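Local coordinates for cobalamin biosynthesis protein CobN (PDB 7C6O) that probably inserts cobalt into the corrin ring during cobalamin biosynthesis, as the large, catalytic subunit of an ATP-dependent cobaltochelatase, at residues Arg56-Gly59 with Lys60-Trp64; Arg150-His153 with Ala154-Asp158; Tyr339-Pro343 with Glu344-Arg348; Ala579-Asp583 with Leu584-Tyr588; Tyr843-Pro847 with Lys848-Ser852. All coordinates share one frame; numbering follows the deposited sequence. Where two conformers were deposited one is given.

Contact 1: Arg56-Gly59 with Lys60-Trp64; sequences RSSG and KNYRW
Arg56 and Trp64 meet across the tight turn that leads from helix 49-58 into strand 62-65, the returning half of a beta-alpha-beta unit in a four-stranded parallel sheet. Arg56 CB sits over one face of the indole, toward the rim, 4.0 Å from the centroid of the Trp64 six-membered ring in a CH-pi contact, and Arg56 CG lies 3.6 Å from Trp64 CH2. An extended first torsion (chi1 -177°) carries the chain along the ring rim, after which the guanidinium, its plane 87° from that of the indole, forms a salt bridge with Asp332. Tyr62 is turned differently, presenting an edge to Ser58, whose OG is near the ring plane and 3.6 Å from Tyr62 CD2. Gly59, the first residue past the helix, takes positive phi and turns the chain. Ser58 OG pins this reversal, since it is also bonded to Ala55 O, one turn back, and accepts a nearly straight hydrogen bond from Lys60 N at 3.1 Å.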
loop_
_atom_site.group_PDB
_atom_site.type_symbol
_atom_site.label_atom_id
_atom_site.label_comp_id
_atom_site.label_asym_id
_atom_site.label_seq_id
_atom_site.Cartn_x
_atom_site.Cartn_y
_atom_site.Cartn_z
ATOM N N ARG A 56 -4.995 39.363 17.544
ATOM C CA ARG A 56 -5.759 38.734 18.617
ATOM C C ARG A 56 -4.843 38.262 19.739
ATOM O O ARG A 56 -5.135 38.478 20.921
ATOM C CB ARG A 56 -6.575 37.564 18.064
ATOM C CG ARG A 56 -7.462 36.877 19.094
ATOM C CD ARG A 56 -8.248 35.736 18.468
ATOM N NE ARG A 56 -7.387 34.612 18.109
ATOM C CZ ARG A 56 -7.793 33.546 17.429
ATOM N NH1 ARG A 56 -9.053 33.456 17.024
ATOM N NH2 ARG A 56 -6.941 32.568 17.150
ATOM N N SER A 57 -3.722 37.624 19.388
ATOM C CA SER A 57 -2.779 37.145 20.393
ATOM C C SER A 57 -2.128 38.279 21.176
ATOM O O SER A 57 -1.679 38.052 22.305
ATOM C CB SER A 57 -1.692 36.293 19.732
ATOM O OG SER A 57 -2.224 35.102 19.174
ATOM N N SER A 58 -2.069 39.490 20.610
ATOM C CA SER A 58 -1.328 40.576 21.245
ATOM C C SER A 58 -1.994 41.055 22.528
ATOM O O SER A 58 -1.318 41.603 23.406
ATOM C CB SER A 58 -1.177 41.752 20.279
ATOM O OG SER A 58 -2.392 42.478 20.181
ATOM N N GLY A 59 -3.306 40.877 22.653
ATOM C CA GLY A 59 -4.024 41.382 23.801
ATOM C C GLY A 59 -4.342 42.859 23.752
ATOM O O GLY A 59 -5.008 43.361 24.666
ATOM N N LYS A 60 -3.881 43.571 22.726
ATOM C CA LYS A 60 -4.240 44.968 22.550
ATOM C C LYS A 60 -5.677 45.086 22.046
ATOM O O LYS A 60 -6.275 44.123 21.559
ATOM C CB LYS A 60 -3.283 45.649 21.570
ATOM C CG LYS A 60 -1.887 45.915 22.124
ATOM C CD LYS A 60 -1.942 46.917 23.264
ATOM C CE LYS A 60 -0.666 47.722 23.386
ATOM N NZ LYS A 60 -0.822 48.842 24.362
ATOM N N ASN A 61 -6.230 46.293 22.169
ATOM C CA ASN A 61 -7.621 46.552 21.800
ATOM C C ASN A 61 -7.711 46.698 20.285
ATOM O O ASN A 61 -7.774 47.796 19.725
ATOM C CB ASN A 61 -8.155 47.787 22.511
ATOM C CG ASN A 61 -9.621 48.030 22.219
ATOM O OD1 ASN A 61 -10.342 47.115 21.822
ATOM N ND2 ASN A 61 -10.070 49.266 22.405
ATOM N N TYR A 62 -7.726 45.552 19.616
ATOM C CA TYR A 62 -7.852 45.475 18.171
ATOM C C TYR A 62 -9.232 44.964 17.781
ATOM O O TYR A 62 -9.817 44.129 18.478
ATOM C CB TYR A 62 -6.817 44.516 17.569
ATOM C CG TYR A 62 -5.432 45.059 17.286
ATOM C CD1 TYR A 62 -5.197 45.887 16.196
ATOM C CD2 TYR A 62 -4.344 44.678 18.064
ATOM C CE1 TYR A 62 -3.926 46.358 15.915
ATOM C CE2 TYR A 62 -3.069 45.142 17.790
ATOM C CZ TYR A 62 -2.865 45.981 16.713
ATOM O OH TYR A 62 -1.597 46.443 16.436
ATOM N N ARG A 63 -9.753 45.491 16.680
ATOM C CA ARG A 63 -10.779 44.827 15.893
ATOM C C ARG A 63 -10.134 44.346 14.600
ATOM O O ARG A 63 -9.203 44.972 14.089
ATOM C CB ARG A 63 -11.953 45.758 15.573
ATOM C CG ARG A 63 -12.586 46.429 16.776
ATOM C CD ARG A 63 -13.303 45.443 17.679
ATOM N NE ARG A 63 -13.880 46.121 18.835
ATOM C CZ ARG A 63 -13.222 46.356 19.965
ATOM N NH1 ARG A 63 -11.964 45.959 20.095
ATOM N NH2 ARG A 63 -13.821 46.985 20.966
ATOM N N TRP A 64 -10.619 43.223 14.076
ATOM C CA TRP A 64 -9.989 42.654 12.893
ATOM C C TRP A 64 -11.027 42.087 11.940
ATOM O O TRP A 64 -12.105 41.645 12.350
ATOM C CB TRP A 64 -8.986 41.560 13.263
ATOM C CG TRP A 64 -9.543 40.541 14.196
ATOM C CD1 TRP A 64 -10.323 39.469 13.872
ATOM C CD2 TRP A 64 -9.360 40.492 15.615
ATOM N NE1 TRP A 64 -10.637 38.757 15.003
ATOM C CE2 TRP A 64 -10.059 39.364 16.087
ATOM C CE3 TRP A 64 -8.674 41.293 16.532
ATOM C CZ2 TRP A 64 -10.094 39.017 17.436
ATOM C CZ3 TRP A 64 -8.708 40.947 17.872
ATOM C CH2 TRP A 64 -9.413 39.819 18.310
#

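Contact 2: Arg150-His153 with Ala154-Asp158; sequences RELH and AFLCD
Leu152 and Leu156, one turn apart on helix 146-161, exemplify how apolar side chains line up along a helix. Their methyls meet at 3.8 Å, Leu152 CD1 against Leu156 CD1, with the two chains crossing at a slant. Phe155 stands more loosely beside Leu152, its CD2 4.4 Å from Leu152 CD1, and turns its ring toward Phe167 and Tyr140. A sulfur-aromatic contact marks another side of the helix: Cys157 SG is 3.4 Å from His153 CE1 and approaches the imidazole obliquely, 50° off the ring normal. The histidine swings out from the helix (chi1 -170°), which lets NE2 bond to Asn61 O and the ring meet Tyr62 edge-to-face. Backbone bonds supply the regular framework: Phe155 N donates to Glu151 O at 2.7 Å, Leu156 N to Leu152 O at 2.9 Å and Cys157 N to His153 O at 3.0 Å. At the polar margin, Glu151 OE1 takes the amide N of Thr168. These i to i+4 bonds are those of a regular alpha-helix; Leu152 turns also to helix 131-143, and the packing of Leu156 on Ile84 and Val86 of strand 84-89 lays the helix against the four-stranded parallel sheet.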
loop_
_atom_site.group_PDB
_atom_site.type_symbol
_atom_site.label_atom_id
_atom_site.label_comp_id
_atom_site.label_asym_id
_atom_site.label_seq_id
_atom_site.Cartn_x
_atom_site.Cartn_y
_atom_site.Cartn_z
ATOM N N ARG A 150 1.611 43.927 19.054
ATOM C CA ARG A 150 1.342 44.621 20.308
ATOM C C ARG A 150 1.956 46.016 20.303
ATOM O O ARG A 150 1.297 47.000 20.665
ATOM C CB ARG A 150 1.865 43.797 21.486
ATOM C CG ARG A 150 1.716 44.486 22.835
ATOM C CD ARG A 150 2.105 43.573 23.991
ATOM N NE ARG A 150 3.185 42.658 23.634
ATOM C CZ ARG A 150 3.036 41.344 23.495
ATOM N NH1 ARG A 150 1.850 40.783 23.693
ATOM N NH2 ARG A 150 4.074 40.591 23.163
ATOM N N GLU A 151 3.218 46.125 19.879
ATOM C CA GLU A 151 3.866 47.432 19.842
ATOM C C GLU A 151 3.281 48.319 18.749
ATOM O O GLU A 151 3.247 49.544 18.908
ATOM C CB GLU A 151 5.376 47.272 19.653
ATOM C CG GLU A 151 6.050 46.479 20.765
ATOM C CD GLU A 151 5.832 47.092 22.136
ATOM O OE1 GLU A 151 6.069 48.310 22.293
ATOM O OE2 GLU A 151 5.411 46.356 23.056
ATOM N N LEU A 152 2.814 47.727 17.644
ATOM C CA LEU A 152 2.184 48.521 16.592
ATOM C C LEU A 152 0.990 49.296 17.127
ATOM O O LEU A 152 0.812 50.479 16.808
ATOM C CB LEU A 152 1.748 47.624 15.431
ATOM C CG LEU A 152 0.932 48.324 14.338
ATOM C CD1 LEU A 152 1.773 49.365 13.588
ATOM C CD2 LEU A 152 0.333 47.306 13.376
ATOM N N HIS A 153 0.158 48.644 17.941
ATOM C CA HIS A 153 -1.002 49.316 18.515
ATOM C C HIS A 153 -0.578 50.535 19.324
ATOM O O HIS A 153 -1.153 51.620 19.183
ATOM C CB HIS A 153 -1.790 48.335 19.384
ATOM C CG HIS A 153 -3.119 48.855 19.831
ATOM N ND1 HIS A 153 -3.250 49.885 20.737
ATOM C CD2 HIS A 153 -4.379 48.480 19.504
ATOM C CE1 HIS A 153 -4.533 50.126 20.944
ATOM N NE2 HIS A 153 -5.239 49.287 20.208
ATOM N N ALA A 154 0.441 50.374 20.171
ATOM C CA ALA A 154 0.907 51.488 20.990
ATOM C C ALA A 154 1.590 52.553 20.140
ATOM O O ALA A 154 1.414 53.754 20.381
ATOM C CB ALA A 154 1.852 50.976 22.075
ATOM N N PHE A 155 2.376 52.134 19.145
ATOM C CA PHE A 155 3.015 53.092 18.250
ATOM C C PHE A 155 1.979 53.969 17.559
ATOM O O PHE A 155 2.133 55.193 17.487
ATOM C CB PHE A 155 3.871 52.361 17.213
ATOM C CG PHE A 155 4.316 53.236 16.074
ATOM C CD1 PHE A 155 5.355 54.139 16.242
ATOM C CD2 PHE A 155 3.684 53.170 14.841
ATOM C CE1 PHE A 155 5.762 54.955 15.202
ATOM C CE2 PHE A 155 4.084 53.980 13.793
ATOM C CZ PHE A 155 5.125 54.876 13.972
ATOM N N LEU A 156 0.910 53.358 17.047
ATOM C CA LEU A 156 -0.093 54.130 16.323
ATOM C C LEU A 156 -0.864 55.054 17.255
ATOM O O LEU A 156 -1.126 56.212 16.910
ATOM C CB LEU A 156 -1.047 53.191 15.592
ATOM C CG LEU A 156 -0.404 52.443 14.427
ATOM C CD1 LEU A 156 -1.381 51.430 13.874
ATOM C CD2 LEU A 156 0.031 53.433 13.359
ATOM N N CYS A 157 -1.235 54.561 18.438
ATOM C CA CYS A 157 -1.949 55.397 19.397
ATOM C C CYS A 157 -1.112 56.604 19.805
ATOM O O CYS A 157 -1.587 57.746 19.757
ATOM C CB CYS A 157 -2.339 54.570 20.622
ATOM S SG CYS A 157 -3.674 53.399 20.328
ATOM N N ASP A 158 0.141 56.374 20.205
ATOM C CA ASP A 158 0.987 57.480 20.648
ATOM C C ASP A 158 1.291 58.444 19.509
ATOM O O ASP A 158 1.363 59.661 19.721
ATOM C CB ASP A 158 2.289 56.949 21.249
ATOM C CG ASP A 158 2.084 56.276 22.592
ATOM O OD1 ASP A 158 0.916 56.106 23.007
ATOM O OD2 ASP A 158 3.098 55.920 23.231
#

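Contact 3: Tyr339-Pro343 with Glu344-Arg348; sequences YVADP and ERCAR
Asp342 and Arg345 lie side by side where strand 337-341, an outermost strand of a seven-stranded mixed sheet, gives way to helix 343-361. The close-fitting part is the helix start. Asp342 is the N-cap: with its CG anti to the backbone N (chi1 -178°), OD1 accepts from Arg345 N at 3.1 Å, the donor standing well above the carboxylate plane, 59° out of it. The first helical turn closes as Cys346 N donates to Asp342 O at 2.8 Å. Cys346 SG touches Ala341 CB at 3.9 Å, and the thiol side chain is buried against Ala210 and Ala214 of helix 206-217 and Phe326.

The open side consists of Pro343 and Ala347, both exposed, and the partly exposed Glu344. Even here the glutamate is well ordered, because the buried Arg345 grips its carboxylate side-on, NE to OE1 at 2.8 Å and NH2 to OE2 at 2.9 Å; the second bond is almost straight, lies in the guanidinium plane and uses the syn lone pair. A water hydrogen-bonds to Asp342 OD2 and, at 2.7 Å, to Glu344 OE1. Arg293 forms a salt bridge with Asp342 OD2, while Arg345 NH1 pairs with Asp578. Glu344 OE1 lies 4.3 Å from Asp342 OD1; two acids this near would repel, yet the flanking arginines and the N-H of Arg345 probably offset the charge and keep both carboxylates ionised.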
loop_
_atom_site.group_PDB
_atom_site.type_symbol
_atom_site.label_atom_id
_atom_site.label_comp_id
_atom_site.label_asym_id
_atom_site.label_seq_id
_atom_site.Cartn_x
_atom_site.Cartn_y
_atom_site.Cartn_z
ATOM N N TYR A 339 -5.342 25.546 15.772
ATOM C CA TYR A 339 -5.136 24.110 15.905
ATOM C C TYR A 339 -5.236 23.733 17.377
ATOM O O TYR A 339 -4.466 24.229 18.206
ATOM C CB TYR A 339 -3.791 23.690 15.311
ATOM C CG TYR A 339 -3.820 23.620 13.799
ATOM C CD1 TYR A 339 -3.501 24.727 13.024
ATOM C CD2 TYR A 339 -4.185 22.446 13.148
ATOM C CE1 TYR A 339 -3.534 24.667 11.644
ATOM C CE2 TYR A 339 -4.220 22.376 11.768
ATOM C CZ TYR A 339 -3.895 23.489 11.021
ATOM O OH TYR A 339 -3.930 23.420 9.646
ATOM N N VAL A 340 -6.196 22.869 17.696
ATOM C CA VAL A 340 -6.499 22.476 19.066
ATOM C C VAL A 340 -6.042 21.038 19.259
ATOM O O VAL A 340 -6.381 20.158 18.458
ATOM C CB VAL A 340 -7.999 22.633 19.368
ATOM C CG1 VAL A 340 -8.293 22.260 20.804
ATOM C CG2 VAL A 340 -8.446 24.059 19.079
ATOM N N ALA A 341 -5.280 20.795 20.322
ATOM C CA ALA A 341 -4.635 19.507 20.516
ATOM C C ALA A 341 -5.507 18.546 21.314
ATOM O O ALA A 341 -6.286 18.948 22.184
ATOM C CB ALA A 341 -3.289 19.682 21.219
ATOM N N ASP A 342 -5.356 17.256 21.000
ATOM C CA ASP A 342 -5.980 16.161 21.726
ATOM C C ASP A 342 -4.946 15.595 22.687
ATOM O O ASP A 342 -3.982 14.959 22.233
ATOM C CB ASP A 342 -6.456 15.083 20.746
ATOM C CG ASP A 342 -7.175 13.918 21.424
ATOM O OD1 ASP A 342 -6.729 13.446 22.489
ATOM O OD2 ASP A 342 -8.194 13.458 20.865
ATOM N N PRO A 343 -5.092 15.794 24.001
ATOM C CA PRO A 343 -4.026 15.365 24.926
ATOM C C PRO A 343 -3.749 13.871 24.888
ATOM O O PRO A 343 -2.592 13.456 25.028
ATOM C CB PRO A 343 -4.557 15.808 26.297
ATOM C CG PRO A 343 -5.549 16.887 25.996
ATOM C CD PRO A 343 -6.181 16.501 24.695
ATOM N N GLU A 344 -4.783 13.048 24.706
ATOM C CA GLU A 344 -4.563 11.607 24.641
ATOM C C GLU A 344 -3.755 11.230 23.404
ATOM O O GLU A 344 -2.824 10.420 23.488
ATOM C CB GLU A 344 -5.904 10.871 24.669
ATOM C CG GLU A 344 -5.790 9.359 24.800
ATOM C CD GLU A 344 -5.531 8.672 23.471
ATOM O OE1 GLU A 344 -5.969 9.205 22.428
ATOM O OE2 GLU A 344 -4.884 7.603 23.470
ATOM N N ARG A 345 -4.088 11.811 22.247
ATOM C CA ARG A 345 -3.301 11.551 21.047
ATOM C C ARG A 345 -1.909 12.165 21.142
ATOM O O ARG A 345 -0.959 11.634 20.556
ATOM C CB ARG A 345 -4.032 12.069 19.810
ATOM C CG ARG A 345 -5.294 11.290 19.436
ATOM C CD ARG A 345 -4.971 9.902 18.873
ATOM N NE ARG A 345 -4.794 8.899 19.922
ATOM C CZ ARG A 345 -4.403 7.647 19.703
ATOM N NH1 ARG A 345 -4.138 7.238 18.468
ATOM N NH2 ARG A 345 -4.270 6.803 20.718
ATOM N N CYS A 346 -1.770 13.281 21.865
ATOM C CA CYS A 346 -0.442 13.817 22.141
ATOM C C CYS A 346 0.416 12.791 22.867
ATOM O O CYS A 346 1.614 12.662 22.591
ATOM C CB CYS A 346 -0.544 15.099 22.968
ATOM S SG CYS A 346 -1.032 16.565 22.036
ATOM N N ALA A 347 -0.188 12.044 23.794
ATOM C CA ALA A 347 0.551 11.022 24.527
ATOM C C ALA A 347 1.012 9.900 23.604
ATOM O O ALA A 347 2.115 9.365 23.772
ATOM C CB ALA A 347 -0.310 10.468 25.662
ATOM N N ARG A 348 0.185 9.531 22.625
ATOM C CA ARG A 348 0.582 8.489 21.681
ATOM C C ARG A 348 1.742 8.954 20.810
ATOM O O ARG A 348 2.708 8.212 20.601
ATOM C CB ARG A 348 -0.611 8.075 20.818
ATOM C CG ARG A 348 -0.256 7.113 19.690
ATOM C CD ARG A 348 0.070 5.711 20.203
ATOM N NE ARG A 348 -1.107 5.028 20.734
ATOM C CZ ARG A 348 -1.279 4.701 22.012
ATOM N NH1 ARG A 348 -0.340 4.980 22.906
ATOM N NH2 ARG A 348 -2.389 4.084 22.396
HETATM O O HOH W 1 -8.064 10.766 21.873
#

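Contact 4: Ala579-Asp583 with Leu584-Tyr588; sequences AALGD and LPLIY
Leu584, the last residue of the turn, meets Leu581, the last of helix 576-581. Its N donates to Leu581 O at 3.2 Å and closes a type II' beta turn, in which Gly582 takes the positive phi and Asp583 completes the corner. Leu584 also lays CB against Leu581 CD1 at 3.8 Å, while Leu581 O stands 3.3 Å from the same Leu584 CB, so the leucine covers the carbonyl that its own amide binds. Pro585 follows and carries the chain off the turn, its CD 3.3 Å from Asp583 O. Leu586 opens the strand. The side chain of Leu581 forks between the two leucines, one methyl to each, and Leu581 CD2 reaches Leu586 CD2 at 4.1 Å, the side chains crossing at about a right angle. This is the helix-to-strand return of a beta-alpha-beta unit: strand 586-591 runs parallel between strands 551-555 and 608-612, while Arg355 of helix 343-361 packs on Asp583, Leu584 and Pro585.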
loop_
_atom_site.group_PDB
_atom_site.type_symbol
_atom_site.label_atom_id
_atom_site.label_comp_id
_atom_site.label_asym_id
_atom_site.label_seq_id
_atom_site.Cartn_x
_atom_site.Cartn_y
_atom_site.Cartn_z
ATOM N N ALA A 579 -5.061 0.211 19.972
ATOM C CA ALA A 579 -5.180 -0.422 21.280
ATOM C C ALA A 579 -4.210 -1.589 21.422
ATOM O O ALA A 579 -3.632 -1.802 22.495
ATOM C CB ALA A 579 -6.616 -0.892 21.507
ATOM N N ALA A 580 -4.014 -2.353 20.347
ATOM C CA ALA A 580 -3.133 -3.513 20.419
ATOM C C ALA A 580 -1.666 -3.097 20.470
ATOM O O ALA A 580 -0.914 -3.546 21.343
ATOM C CB ALA A 580 -3.390 -4.441 19.230
ATOM N N LEU A 581 -1.242 -2.229 19.548
ATOM C CA LEU A 581 0.181 -1.949 19.378
ATOM C C LEU A 581 0.694 -0.859 20.315
ATOM O O LEU A 581 1.837 -0.941 20.783
ATOM C CB LEU A 581 0.469 -1.560 17.926
ATOM C CG LEU A 581 1.941 -1.469 17.523
ATOM C CD1 LEU A 581 2.662 -2.777 17.832
ATOM C CD2 LEU A 581 2.066 -1.131 16.043
ATOM N N GLY A 582 -0.117 0.159 20.593
ATOM C CA GLY A 582 0.304 1.211 21.508
ATOM C C GLY A 582 1.520 1.963 20.999
ATOM O O GLY A 582 1.622 2.307 19.817
ATOM N N ASP A 583 2.463 2.220 21.907
ATOM C CA ASP A 583 3.692 2.940 21.598
ATOM C C ASP A 583 4.812 2.036 21.089
ATOM O O ASP A 583 5.926 2.525 20.872
ATOM C CB ASP A 583 4.194 3.697 22.836
ATOM C CG ASP A 583 3.245 4.790 23.287
ATOM O OD1 ASP A 583 2.469 5.299 22.452
ATOM O OD2 ASP A 583 3.286 5.148 24.484
ATOM N N LEU A 584 4.553 0.750 20.892
ATOM C CA LEU A 584 5.621 -0.193 20.549
ATOM C C LEU A 584 6.207 0.100 19.175
ATOM O O LEU A 584 5.461 0.122 18.185
ATOM C CB LEU A 584 5.093 -1.623 20.585
ATOM C CG LEU A 584 4.858 -2.263 21.950
ATOM C CD1 LEU A 584 4.071 -3.551 21.783
ATOM C CD2 LEU A 584 6.185 -2.530 22.644
ATOM N N PRO A 585 7.516 0.326 19.060
ATOM C CA PRO A 585 8.128 0.429 17.731
ATOM C C PRO A 585 7.947 -0.869 16.960
ATOM O O PRO A 585 8.067 -1.964 17.514
ATOM C CB PRO A 585 9.606 0.704 18.037
ATOM C CG PRO A 585 9.604 1.283 19.427
ATOM C CD PRO A 585 8.485 0.582 20.140
ATOM N N LEU A 586 7.637 -0.739 15.672
ATOM C CA LEU A 586 7.381 -1.883 14.804
ATOM C C LEU A 586 8.327 -1.832 13.613
ATOM O O LEU A 586 8.304 -0.873 12.832
ATOM C CB LEU A 586 5.923 -1.905 14.338
ATOM C CG LEU A 586 5.515 -2.984 13.328
ATOM C CD1 LEU A 586 5.756 -4.379 13.886
ATOM C CD2 LEU A 586 4.054 -2.814 12.910
ATOM N N ILE A 587 9.157 -2.862 13.481
ATOM C CA ILE A 587 10.099 -3.007 12.377
ATOM C C ILE A 587 9.643 -4.198 11.547
ATOM O O ILE A 587 9.344 -5.264 12.099
ATOM C CB ILE A 587 11.535 -3.191 12.895
ATOM C CG1 ILE A 587 11.924 -1.996 13.770
ATOM C CG2 ILE A 587 12.506 -3.359 11.733
ATOM C CD1 ILE A 587 13.085 -2.268 14.694
ATOM N N TYR A 588 9.588 -4.022 10.229
ATOM C CA TYR A 588 8.752 -4.864 9.375
ATOM C C TYR A 588 9.456 -5.175 8.061
ATOM O O TYR A 588 9.291 -4.454 7.068
ATOM C CB TYR A 588 7.413 -4.170 9.117
ATOM C CG TYR A 588 6.196 -5.060 8.984
ATOM C CD1 TYR A 588 6.272 -6.316 8.395
ATOM C CD2 TYR A 588 4.957 -4.620 9.436
ATOM C CE1 TYR A 588 5.140 -7.112 8.268
ATOM C CE2 TYR A 588 3.829 -5.404 9.318
ATOM C CZ TYR A 588 3.922 -6.645 8.734
ATOM O OH TYR A 588 2.788 -7.413 8.621
#

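Contact 5: Tyr843-Pro847 with Lys848-Ser852; sequences YSVDP and KAVPS. With GOL (glycerol), chain D.
Asp846 and Ala849, the two ends of a type I beta turn, have a glycerol lying beside them, probably taken up from the crystallisation liquor. Asp846 N donates to glycerol O3 at 2.9 Å; the approach of glycerol O2 to Ala849 O is so short that it is doubtful. Val845 CB rests 3.4 Å from glycerol C3. The turn itself closes through Ala849 N to Asp846 O at 3.0 Å, the donor standing above the carbonyl plane. Asp846 doubles back on its own turn: its side chain, extended away from N (chi1 178°), lets OD1 accept from Lys848 N at 3.1 Å, an Asx turn, again met from above the carboxylate plane. Its OD2 brushes Ala849 CB at 3.7 Å and forms a salt bridge with Arg917. Val850 CG2 packs on Pro847 O at 3.5 Å, and a cis peptide then leads into Pro851. The buried carboxylate thus has a backbone amide on one oxygen and a guanidinium on the other, which would be expected to keep it charged.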
loop_
_atom_site.group_PDB
_atom_site.type_symbol
_atom_site.label_atom_id
_atom_site.label_comp_id
_atom_site.label_asym_id
_atom_site.label_seq_id
_atom_site.Cartn_x
_atom_site.Cartn_y
_atom_site.Cartn_z
ATOM N N TYR A 843 8.617 4.027 -0.019
ATOM C CA TYR A 843 7.429 4.812 -0.309
ATOM C C TYR A 843 6.812 4.294 -1.604
ATOM O O TYR A 843 7.332 3.373 -2.239
ATOM C CB TYR A 843 7.765 6.304 -0.392
ATOM C CG TYR A 843 8.835 6.674 -1.399
ATOM C CD1 TYR A 843 8.512 6.922 -2.730
ATOM C CD2 TYR A 843 10.164 6.805 -1.015
ATOM C CE1 TYR A 843 9.483 7.273 -3.651
ATOM C CE2 TYR A 843 11.143 7.161 -1.931
ATOM C CZ TYR A 843 10.796 7.395 -3.246
ATOM O OH TYR A 843 11.766 7.749 -4.160
ATOM N N SER A 844 5.685 4.888 -2.004
ATOM C CA SER A 844 4.966 4.393 -3.167
ATOM C C SER A 844 4.834 5.519 -4.181
ATOM O O SER A 844 5.805 5.835 -4.884
ATOM C CB SER A 844 3.619 3.788 -2.757
ATOM O OG SER A 844 2.850 4.698 -1.991
ATOM N N VAL A 845 3.660 6.138 -4.302
ATOM C CA VAL A 845 3.369 7.046 -5.403
ATOM C C VAL A 845 2.678 8.296 -4.878
ATOM O O VAL A 845 2.141 8.324 -3.768
ATOM C CB VAL A 845 2.487 6.373 -6.480
ATOM C CG1 VAL A 845 3.199 5.172 -7.083
ATOM C CG2 VAL A 845 1.138 5.967 -5.894
ATOM N N ASP A 846 2.709 9.338 -5.695
ATOM C CA ASP A 846 1.863 10.503 -5.486
ATOM C C ASP A 846 0.436 10.088 -5.804
ATOM O O ASP A 846 0.129 9.826 -6.975
ATOM C CB ASP A 846 2.318 11.664 -6.378
ATOM C CG ASP A 846 1.440 12.903 -6.246
ATOM O OD1 ASP A 846 0.491 12.908 -5.434
ATOM O OD2 ASP A 846 1.706 13.886 -6.969
ATOM N N PRO A 847 -0.460 10.002 -4.818
ATOM C CA PRO A 847 -1.807 9.473 -5.085
ATOM C C PRO A 847 -2.673 10.391 -5.926
ATOM O O PRO A 847 -3.727 9.946 -6.399
ATOM C CB PRO A 847 -2.392 9.293 -3.681
ATOM C CG PRO A 847 -1.698 10.344 -2.866
ATOM C CD PRO A 847 -0.295 10.423 -3.414
ATOM N N LYS A 848 -2.277 11.649 -6.117
ATOM C CA LYS A 848 -2.985 12.566 -7.001
ATOM C C LYS A 848 -2.448 12.540 -8.426
ATOM O O LYS A 848 -2.934 13.298 -9.273
ATOM C CB LYS A 848 -2.911 13.994 -6.443
ATOM C CG LYS A 848 -3.610 14.164 -5.098
ATOM C CD LYS A 848 -3.212 15.465 -4.409
ATOM C CE LYS A 848 -3.713 16.682 -5.169
ATOM N NZ LYS A 848 -5.200 16.743 -5.210
ATOM N N ALA A 849 -1.462 11.686 -8.709
ATOM C CA ALA A 849 -0.827 11.613 -10.019
ATOM C C ALA A 849 -1.038 10.255 -10.678
ATOM O O ALA A 849 -0.209 9.809 -11.477
ATOM C CB ALA A 849 0.665 11.927 -9.912
ATOM N N VAL A 850 -2.141 9.584 -10.352
ATOM C CA VAL A 850 -2.464 8.298 -10.965
ATOM C C VAL A 850 -3.845 8.397 -11.608
ATOM O O VAL A 850 -4.773 8.958 -11.006
ATOM C CB VAL A 850 -2.384 7.146 -9.946
ATOM C CG1 VAL A 850 -0.952 6.965 -9.462
ATOM C CG2 VAL A 850 -3.309 7.384 -8.767
ATOM N N PRO A 851 -4.029 7.889 -12.836
ATOM C CA PRO A 851 -2.997 7.214 -13.630
ATOM C C PRO A 851 -1.980 8.165 -14.254
ATOM O O PRO A 851 -2.323 9.287 -14.634
ATOM C CB PRO A 851 -3.808 6.516 -14.724
ATOM C CG PRO A 851 -5.001 7.392 -14.903
ATOM C CD PRO A 851 -5.331 7.910 -13.529
ATOM N N SER A 852 -0.731 7.712 -14.341
ATOM C CA SER A 852 0.263 8.425 -15.121
ATOM C C SER A 852 -0.050 8.284 -16.609
ATOM O O SER A 852 -0.928 7.518 -17.020
ATOM C CB SER A 852 1.666 7.892 -14.827
ATOM O OG SER A 852 1.839 6.587 -15.357
HETATM C C1 GOL D . 4.206 8.973 -11.345
HETATM O O1 GOL D . 4.144 9.977 -12.300
HETATM C C2 GOL D . 3.010 9.160 -10.415
HETATM O O2 GOL D . 1.823 8.811 -11.033
HETATM C C3 GOL D . 3.319 8.258 -9.218
HETATM O O3 GOL D . 4.034 9.015 -8.291
HETATM O O HOH W 2 -4.901 10.590 -8.825
#

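How the contacts relate
Contacts 1 and 4 apply the same solution, the return from helix to parallel strand, in different settings: contact 1 is partly buried and rests on an indole and a serine, whereas contact 4 is buried and rests on leucines. Contact 2 is a buried stretch of one helix, and contact 1 leans on it directly, with Ser58 O probably bonded to Arg150 NH1, an arginine that also pairs with Asp147. Contact 3, partly buried at an edge strand, is the most charged; it reaches contact 4 through a salt bridge, Arg348 NH1 to Asp583 OD1. Contact 5, nearest the chain's centre, touches none of the others and, unlike them, lies wholly in a loop, though like contact 3 it depends on an aspartate whose side chain accepts a nearby backbone N-H.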